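Side-chain contacts in putative hydrolase (Agrobacterium vitis, PDB 3LLC), which is probably an alpha/beta-hydrolase esterase that may release fatty acids from acylated proteins: residues I119-I124 with G201-G206; P145-T150 with L226-H231. One frame throughout, in Å; residues are numbered along the deposited sequence. Where two conformers were deposited one is given.

Contact 1 of 2, residues I119-I124 with G201-G206; sequences IALRLI and GMIDTG
L121, on helix 115-128, meets I203 of the loop 201-206 by methyl against methyl: its CD2 lies 4.3 Å from I203 CG2. The leucine leaves the helix alongside the loop, yet the branch carrying CD2 swings across to it. I203 reaches back, leaving its own backbone pointed at the helix. L228 of helix 222-230 also touches both side chains, so that helix, helix and loop share one apolar junction. One residue on, R122 binds N196 OD1 through its NE, in the chain that leads from helix 187-195 towards this loop. I124, a turn further along than A120, faces the loop directly and approaches the backbone rather than another side chain. Its CG1 stands anti to the backbone N (chi1 -169°), which places this methylene 3.5 Å from T205 O, while CD1 turns alongside the same oxygen at 3.8 Å. The other branch, CG2, faces the methyl of T205 more loosely, 4.6 Å from T205 CG2. T205 turns its hydroxyl to its own loop, where OG1 bonds to C207 O. In this alpha/beta-hydrolase fold the contact joins helix 115-128 to the loop that leads into strand 209-214. With aliphatic groups on the helix side, the contact rests on van der Waals packing and burial, and supplies no directional bond between helix and loop.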
ATOM      1  N   ILE A 119      -0.459  -0.745  -4.582  1.00 22.12           N
ATOM      2  CA  ILE A 119       0.101   0.563  -4.922  0.50 21.42           C
ATOM      3  C   ILE A 119       1.649   0.491  -4.925  1.00 22.72           C
ATOM      4  O   ILE A 119       2.279   1.072  -5.812  1.00 22.76           O
ATOM      5  CB  ILE A 119      -0.501   1.696  -4.027  0.50 21.72           C
ATOM      6  CG1 ILE A 119      -2.019   1.804  -4.282  0.50 22.44           C
ATOM      7  CG2 ILE A 119       0.183   3.067  -4.287  0.50 19.47           C
ATOM      8  CD1 ILE A 119      -2.750   2.717  -3.311  0.50 16.31           C
ATOM      9  N   ALA A 120       2.246  -0.256  -3.995  1.00 21.75           N
ATOM     10  CA  ALA A 120       3.719  -0.453  -3.987  1.00 22.93           C
ATOM     11  C   ALA A 120       4.231  -1.060  -5.288  1.00 22.44           C
ATOM     12  O   ALA A 120       5.250  -0.602  -5.842  1.00 22.26           O
ATOM     13  CB  ALA A 120       4.157  -1.343  -2.794  1.00 21.76           C
ATOM     14  N   LEU A 121       3.528  -2.086  -5.781  1.00 21.28           N
ATOM     15  CA  LEU A 121       3.905  -2.763  -7.058  1.00 21.45           C
ATOM     16  C   LEU A 121       3.775  -1.816  -8.263  1.00 22.54           C
ATOM     17  O   LEU A 121       4.670  -1.768  -9.126  1.00 23.08           O
ATOM     18  CB  LEU A 121       3.051  -4.042  -7.223  1.00 22.70           C
ATOM     19  CG  LEU A 121       3.319  -5.161  -6.215  1.00 24.36           C
ATOM     20  CD1 LEU A 121       2.198  -6.229  -6.135  1.00 21.47           C
ATOM     21  CD2 LEU A 121       4.664  -5.793  -6.571  1.00 22.04           C
ATOM     22  N   ARG A 122       2.689  -1.033  -8.322  1.00 20.52           N
ATOM     23  CA  ARG A 122       2.546   0.002  -9.369  1.00 19.50           C
ATOM     24  C   ARG A 122       3.641   1.092  -9.245  1.00 20.38           C
ATOM     25  O   ARG A 122       4.167   1.584 -10.261  1.00 19.20           O
ATOM     26  CB  ARG A 122       1.149   0.670  -9.337  1.00 19.15           C
ATOM     27  CG  ARG A 122       0.004  -0.250  -9.884  1.00 18.85           C
ATOM     28  CD  ARG A 122       0.043  -0.399 -11.424  1.00 18.44           C
ATOM     29  NE  ARG A 122      -0.121   0.876 -12.104  1.00 19.96           N
ATOM     30  CZ  ARG A 122       0.774   1.456 -12.903  1.00 23.27           C
ATOM     31  NH1 ARG A 122       1.933   0.869 -13.204  1.00 23.27           N
ATOM     32  NH2 ARG A 122       0.494   2.625 -13.431  1.00 22.76           N
ATOM     33  N   LEU A 123       3.967   1.476  -8.012  1.00 18.90           N
ATOM     34  CA  LEU A 123       4.957   2.554  -7.778  1.00 19.85           C
ATOM     35  C   LEU A 123       6.308   2.161  -8.325  1.00 19.55           C
ATOM     36  O   LEU A 123       6.965   2.965  -8.994  1.00 19.92           O
ATOM     37  CB  LEU A 123       5.049   2.857  -6.270  1.00 21.52           C
ATOM     38  CG  LEU A 123       5.873   4.017  -5.711  1.00 30.14           C
ATOM     39  CD1 LEU A 123       5.525   5.279  -6.423  1.00 32.68           C
ATOM     40  CD2 LEU A 123       5.583   4.158  -4.200  1.00 29.41           C
ATOM     41  N   ILE A 124       6.730   0.928  -8.077  1.00 20.81           N
ATOM     42  CA  ILE A 124       8.038   0.484  -8.626  1.00 21.10           C
ATOM     43  C   ILE A 124       8.053   0.495 -10.157  1.00 21.37           C
ATOM     44  O   ILE A 124       9.051   0.912 -10.776  1.00 20.40           O
ATOM     45  CB  ILE A 124       8.521  -0.882  -7.979  1.00 23.35           C
ATOM     46  CG1 ILE A 124       9.976  -1.186  -8.335  1.00 35.97           C
ATOM     47  CG2 ILE A 124       7.678  -2.097  -8.409  1.00 26.21           C
ATOM     48  CD1 ILE A 124      10.937  -0.397  -7.523  1.00 47.65           C
ATOM     49  N   GLY A 201       0.534 -10.033 -16.428  1.00 21.12           N
ATOM     50  CA  GLY A 201       1.851 -10.512 -16.913  1.00 22.21           C
ATOM     51  C   GLY A 201       2.880 -10.556 -15.792  1.00 22.48           C
ATOM     52  O   GLY A 201       2.516 -10.529 -14.642  1.00 22.20           O
HETATM   53  N   MSE A 202       4.168 -10.676 -16.145  1.00 21.06           N
HETATM   54  CA  MSE A 202       5.255 -10.750 -15.146  1.00 21.32           C
HETATM   55  C   MSE A 202       5.654  -9.367 -14.649  1.00 22.43           C
HETATM   56  O   MSE A 202       5.660  -8.401 -15.409  1.00 21.40           O
HETATM   57  CB  MSE A 202       6.480 -11.485 -15.753  1.00 20.55           C
HETATM   58  CG  MSE A 202       6.179 -12.879 -16.271  1.00 25.22           C
HETATM   59 SE   MSE A 202       5.597 -14.038 -14.770  0.75 26.02          SE
HETATM   60  CE  MSE A 202       7.235 -13.859 -13.642  1.00 31.18           C
ATOM     61  N   ILE A 203       5.924  -9.244 -13.351  1.00 21.66           N
ATOM     62  CA  ILE A 203       6.287  -7.965 -12.700  1.00 19.60           C
ATOM     63  C   ILE A 203       7.827  -7.927 -12.454  1.00 24.79           C
ATOM     64  O   ILE A 203       8.358  -8.846 -11.837  1.00 27.29           O
ATOM     65  CB  ILE A 203       5.577  -7.838 -11.352  1.00 20.91           C
ATOM     66  CG1 ILE A 203       4.048  -7.866 -11.543  1.00 21.54           C
ATOM     67  CG2 ILE A 203       6.045  -6.572 -10.583  1.00 22.83           C
ATOM     68  CD1 ILE A 203       3.243  -8.071 -10.210  1.00 21.40           C
ATOM     69  N   ASP A 204       8.518  -6.903 -12.980  1.00 24.36           N
ATOM     70  CA  ASP A 204       9.969  -6.682 -12.819  0.50 25.57           C
ATOM     71  C   ASP A 204      10.217  -5.733 -11.625  1.00 27.40           C
ATOM     72  O   ASP A 204       9.971  -4.529 -11.747  1.00 31.71           O
ATOM     73  CB  ASP A 204      10.470  -6.035 -14.133  0.50 25.91           C
ATOM     74  CG  ASP A 204      11.970  -5.717 -14.150  0.50 28.90           C
ATOM     75  OD1 ASP A 204      12.722  -6.114 -13.237  0.50 24.35           O
ATOM     76  OD2 ASP A 204      12.396  -5.056 -15.129  0.50 24.42           O
ATOM     77  N   THR A 205      10.715  -6.215 -10.487  1.00 26.97           N
ATOM     78  CA  THR A 205      10.951  -5.304  -9.325  1.00 27.83           C
ATOM     79  C   THR A 205      12.366  -4.710  -9.222  1.00 28.64           C
ATOM     80  O   THR A 205      12.540  -3.588  -8.718  1.00 30.36           O
ATOM     81  CB  THR A 205      10.695  -6.022  -7.994  1.00 29.58           C
ATOM     82  OG1 THR A 205      11.551  -7.158  -7.947  1.00 29.20           O
ATOM     83  CG2 THR A 205       9.200  -6.434  -7.886  1.00 30.13           C
ATOM     84  N   GLY A 206      13.359  -5.497  -9.595  1.00 25.71           N
ATOM     85  CA  GLY A 206      14.773  -5.144  -9.416  1.00 27.23           C
ATOM     86  C   GLY A 206      15.292  -5.095  -7.971  1.00 26.45           C
ATOM     87  O   GLY A 206      16.352  -4.535  -7.733  1.00 23.60           O
TER

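Contact 2 of 2, residues P145-T150 with L226-H231; sequences PAPDFT and LKLVEH
L228 fits its forked end against two prolines, P145 and P147, and contributes the largest share of the buried surface. With chi1 at 175°, CG lies opposite the backbone N, and the fork extends from helix 222-230 to the prolines. CD2 comes to 3.9 Å from P145 CG, the two side chains meeting at a slant; CD1 sits looser, 4.5 Å from P147 CG. Each ring offers its CG corner to a different methyl. P147 occupies the second position of a type II beta turn from A146 to F149, closed by a weak bond from F149 N to A146 O; D148 takes the left-handed conformation at the third position and leads into helix 149-154. In the alpha/beta-hydrolase fold this turn follows strand 136-143, and helix 222-230 is the crossover between the parallel strands 209-214 and 237-242, so the prolines pack on a helix of the next beta-alpha-beta unit. L121 of helix 115-128 touches P147 too. Where helix 222-230 runs out, H231 folds back: ND1 gives a nearly straight bond (168°) of 3.0 Å to K227 O, which lies close to the imidazole plane although the donor sits 42° above the carbonyl plane. Polar ties also join these parts: K227 NZ to D152 OD2 by a salt bridge, P147 O to H224 NE2 by a hydrogen bond.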
ATOM      1  N   PRO A 145      -0.806  -8.517   0.870  1.00 22.02           N
ATOM      2  CA  PRO A 145      -1.011  -7.621  -0.255  1.00 21.24           C
ATOM      3  C   PRO A 145      -2.218  -7.981  -1.124  1.00 23.01           C
ATOM      4  O   PRO A 145      -2.513  -9.163  -1.315  1.00 23.32           O
ATOM      5  CB  PRO A 145       0.288  -7.776  -1.063  1.00 22.13           C
ATOM      6  CG  PRO A 145       0.722  -9.171  -0.730  1.00 21.45           C
ATOM      7  CD  PRO A 145       0.425  -9.306   0.736  1.00 21.49           C
ATOM      8  N   ALA A 146      -2.862  -6.955  -1.695  1.00 22.12           N
ATOM      9  CA  ALA A 146      -4.116  -7.137  -2.436  1.00 21.72           C
ATOM     10  C   ALA A 146      -4.036  -6.601  -3.870  1.00 24.28           C
ATOM     11  O   ALA A 146      -4.926  -5.857  -4.331  1.00 22.61           O
ATOM     12  CB  ALA A 146      -5.306  -6.453  -1.646  1.00 22.09           C
ATOM     13  N   PRO A 147      -3.008  -7.036  -4.637  1.00 22.06           N
ATOM     14  CA  PRO A 147      -2.986  -6.632  -6.061  1.00 22.92           C
ATOM     15  C   PRO A 147      -4.233  -7.089  -6.796  1.00 20.83           C
ATOM     16  O   PRO A 147      -4.721  -8.191  -6.562  1.00 21.63           O
ATOM     17  CB  PRO A 147      -1.731  -7.370  -6.616  1.00 23.56           C
ATOM     18  CG  PRO A 147      -1.552  -8.565  -5.692  1.00 21.41           C
ATOM     19  CD  PRO A 147      -1.949  -7.996  -4.311  1.00 23.99           C
ATOM     20  N   ASP A 148      -4.719  -6.254  -7.728  1.00 21.01           N
ATOM     21  CA  ASP A 148      -5.811  -6.596  -8.629  1.00 18.63           C
ATOM     22  C   ASP A 148      -7.057  -7.064  -7.862  1.00 19.62           C
ATOM     23  O   ASP A 148      -7.813  -7.883  -8.371  1.00 18.34           O
ATOM     24  CB  ASP A 148      -5.391  -7.675  -9.628  1.00 18.17           C
ATOM     25  CG  ASP A 148      -4.087  -7.305 -10.385  1.00 21.29           C
ATOM     26  OD1 ASP A 148      -3.695  -6.100 -10.305  1.00 20.36           O
ATOM     27  OD2 ASP A 148      -3.510  -8.212 -11.051  1.00 22.58           O
ATOM     28  N   PHE A 149      -7.285  -6.499  -6.675  1.00 21.63           N
ATOM     29  CA  PHE A 149      -8.415  -6.977  -5.864  1.00 21.12           C
ATOM     30  C   PHE A 149      -9.765  -6.751  -6.540  1.00 19.07           C
ATOM     31  O   PHE A 149     -10.705  -7.553  -6.360  1.00 18.84           O
ATOM     32  CB  PHE A 149      -8.358  -6.480  -4.386  1.00 22.58           C
ATOM     33  CG  PHE A 149      -8.769  -5.043  -4.155  1.00 20.61           C
ATOM     34  CD1 PHE A 149     -10.088  -4.646  -4.201  1.00 22.50           C
ATOM     35  CD2 PHE A 149      -7.811  -4.090  -3.773  1.00 24.67           C
ATOM     36  CE1 PHE A 149     -10.435  -3.317  -3.935  1.00 22.40           C
ATOM     37  CE2 PHE A 149      -8.172  -2.769  -3.513  1.00 26.18           C
ATOM     38  CZ  PHE A 149      -9.460  -2.396  -3.587  1.00 23.97           C
ATOM     39  N   THR A 150      -9.901  -5.670  -7.317  1.00 20.36           N
ATOM     40  CA  THR A 150     -11.190  -5.362  -7.959  1.00 21.12           C
ATOM     41  C   THR A 150     -11.574  -6.442  -8.969  1.00 20.65           C
ATOM     42  O   THR A 150     -12.700  -6.922  -8.957  1.00 18.21           O
ATOM     43  CB  THR A 150     -11.203  -3.948  -8.614  1.00 22.42           C
ATOM     44  OG1 THR A 150     -10.167  -3.882  -9.613  1.00 21.49           O
ATOM     45  CG2 THR A 150     -10.987  -2.853  -7.555  1.00 19.17           C
ATOM     46  N   LEU A 226       0.343 -16.700  -3.107  1.00 20.64           N
ATOM     47  CA  LEU A 226       0.984 -17.703  -3.973  1.00 21.13           C
ATOM     48  C   LEU A 226       0.859 -17.290  -5.445  1.00 23.91           C
ATOM     49  O   LEU A 226       1.812 -17.444  -6.209  1.00 20.80           O
ATOM     50  CB  LEU A 226       0.399 -19.107  -3.730  1.00 20.12           C
ATOM     51  CG  LEU A 226       0.837 -19.763  -2.399  1.00 21.07           C
ATOM     52  CD1 LEU A 226      -0.062 -21.003  -2.088  1.00 20.88           C
ATOM     53  CD2 LEU A 226       2.333 -20.163  -2.408  1.00 20.44           C
ATOM     54  N   LYS A 227      -0.303 -16.753  -5.840  1.00 20.79           N
ATOM     55  CA  LYS A 227      -0.483 -16.212  -7.204  1.00 21.52           C
ATOM     56  C   LYS A 227       0.504 -15.041  -7.482  1.00 21.15           C
ATOM     57  O   LYS A 227       1.171 -15.004  -8.539  1.00 21.80           O
ATOM     58  CB  LYS A 227      -1.928 -15.726  -7.416  1.00 21.64           C
ATOM     59  CG  LYS A 227      -2.212 -15.230  -8.843  1.00 28.13           C
ATOM     60  CD  LYS A 227      -3.702 -14.757  -9.017  1.00 30.02           C
ATOM     61  CE  LYS A 227      -4.001 -14.283 -10.435  1.00 35.17           C
ATOM     62  NZ  LYS A 227      -5.459 -14.065 -10.643  1.00 34.23           N
ATOM     63  N   LEU A 228       0.634 -14.121  -6.537  1.00 20.73           N
ATOM     64  CA  LEU A 228       1.608 -13.013  -6.691  1.00 21.31           C
ATOM     65  C   LEU A 228       3.056 -13.526  -6.874  1.00 21.09           C
ATOM     66  O   LEU A 228       3.791 -13.028  -7.737  1.00 21.46           O
ATOM     67  CB  LEU A 228       1.524 -12.039  -5.509  1.00 21.80           C
ATOM     68  CG  LEU A 228       2.557 -10.898  -5.458  1.00 23.85           C
ATOM     69  CD1 LEU A 228       2.510 -10.059  -6.770  1.00 21.36           C
ATOM     70  CD2 LEU A 228       2.388 -10.005  -4.176  1.00 21.21           C
ATOM     71  N   VAL A 229       3.452 -14.550  -6.111  1.00 20.07           N
ATOM     72  CA  VAL A 229       4.795 -15.111  -6.254  1.00 19.71           C
ATOM     73  C   VAL A 229       5.017 -15.661  -7.691  1.00 21.70           C
ATOM     74  O   VAL A 229       6.095 -15.494  -8.254  1.00 21.18           O
ATOM     75  CB  VAL A 229       5.111 -16.197  -5.173  1.00 19.27           C
ATOM     76  CG1 VAL A 229       6.424 -17.034  -5.520  1.00 16.53           C
ATOM     77  CG2 VAL A 229       5.177 -15.548  -3.761  1.00 19.56           C
ATOM     78  N   GLU A 230       3.987 -16.262  -8.294  1.00 21.47           N
ATOM     79  CA  GLU A 230       4.063 -16.754  -9.689  1.00 22.15           C
ATOM     80  C   GLU A 230       4.257 -15.621 -10.712  1.00 20.52           C
ATOM     81  O   GLU A 230       4.653 -15.891 -11.823  1.00 21.16           O
ATOM     82  CB  GLU A 230       2.801 -17.557 -10.071  1.00 24.97           C
ATOM     83  CG  GLU A 230       2.639 -18.815  -9.198  1.00 33.55           C
ATOM     84  CD  GLU A 230       1.294 -19.556  -9.321  1.00 50.42           C
ATOM     85  OE1 GLU A 230       0.365 -19.081 -10.021  1.00 51.74           O
ATOM     86  OE2 GLU A 230       1.177 -20.633  -8.671  1.00 61.94           O
ATOM     87  N   HIS A 231       3.973 -14.378 -10.333  1.00 19.31           N
ATOM     88  CA  HIS A 231       4.124 -13.208 -11.218  1.00 21.45           C
ATOM     89  C   HIS A 231       5.368 -12.337 -10.874  1.00 22.30           C
ATOM     90  O   HIS A 231       5.560 -11.266 -11.450  1.00 23.34           O
ATOM     91  CB  HIS A 231       2.837 -12.389 -11.232  1.00 20.58           C
ATOM     92  CG  HIS A 231       1.720 -13.073 -11.956  1.00 21.99           C
ATOM     93  ND1 HIS A 231       0.877 -13.976 -11.331  1.00 27.30           N
ATOM     94  CD2 HIS A 231       1.383 -13.090 -13.270  1.00 20.25           C
ATOM     95  CE1 HIS A 231       0.041 -14.482 -12.232  1.00 23.44           C
ATOM     96  NE2 HIS A 231       0.351 -13.990 -13.421  1.00 25.40           N
TER

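In the fold
The centres of the two contacts lie 11 Å apart, and both are buried within the same alpha/beta-hydrolase core. Their second segments are joined directly: I203 N probably hydrogen-bonds to H231 O at 2.8 Å, and G201 O packs 3.1 Å from H231 CD2, tying the loop of contact 1 to the helix end of contact 2. Contact 2 borders the probable catalytic centre, a pattern of S114, H247 and D217 with S114 on a likely nucleophile elbow; P145 lies near these residues without touching them, and A146 shares a backbone hydrogen bond with S114. At contact 1, an ethanediol, probably from the crystallisation liquor, lies about 3 Å from the I124 side chain.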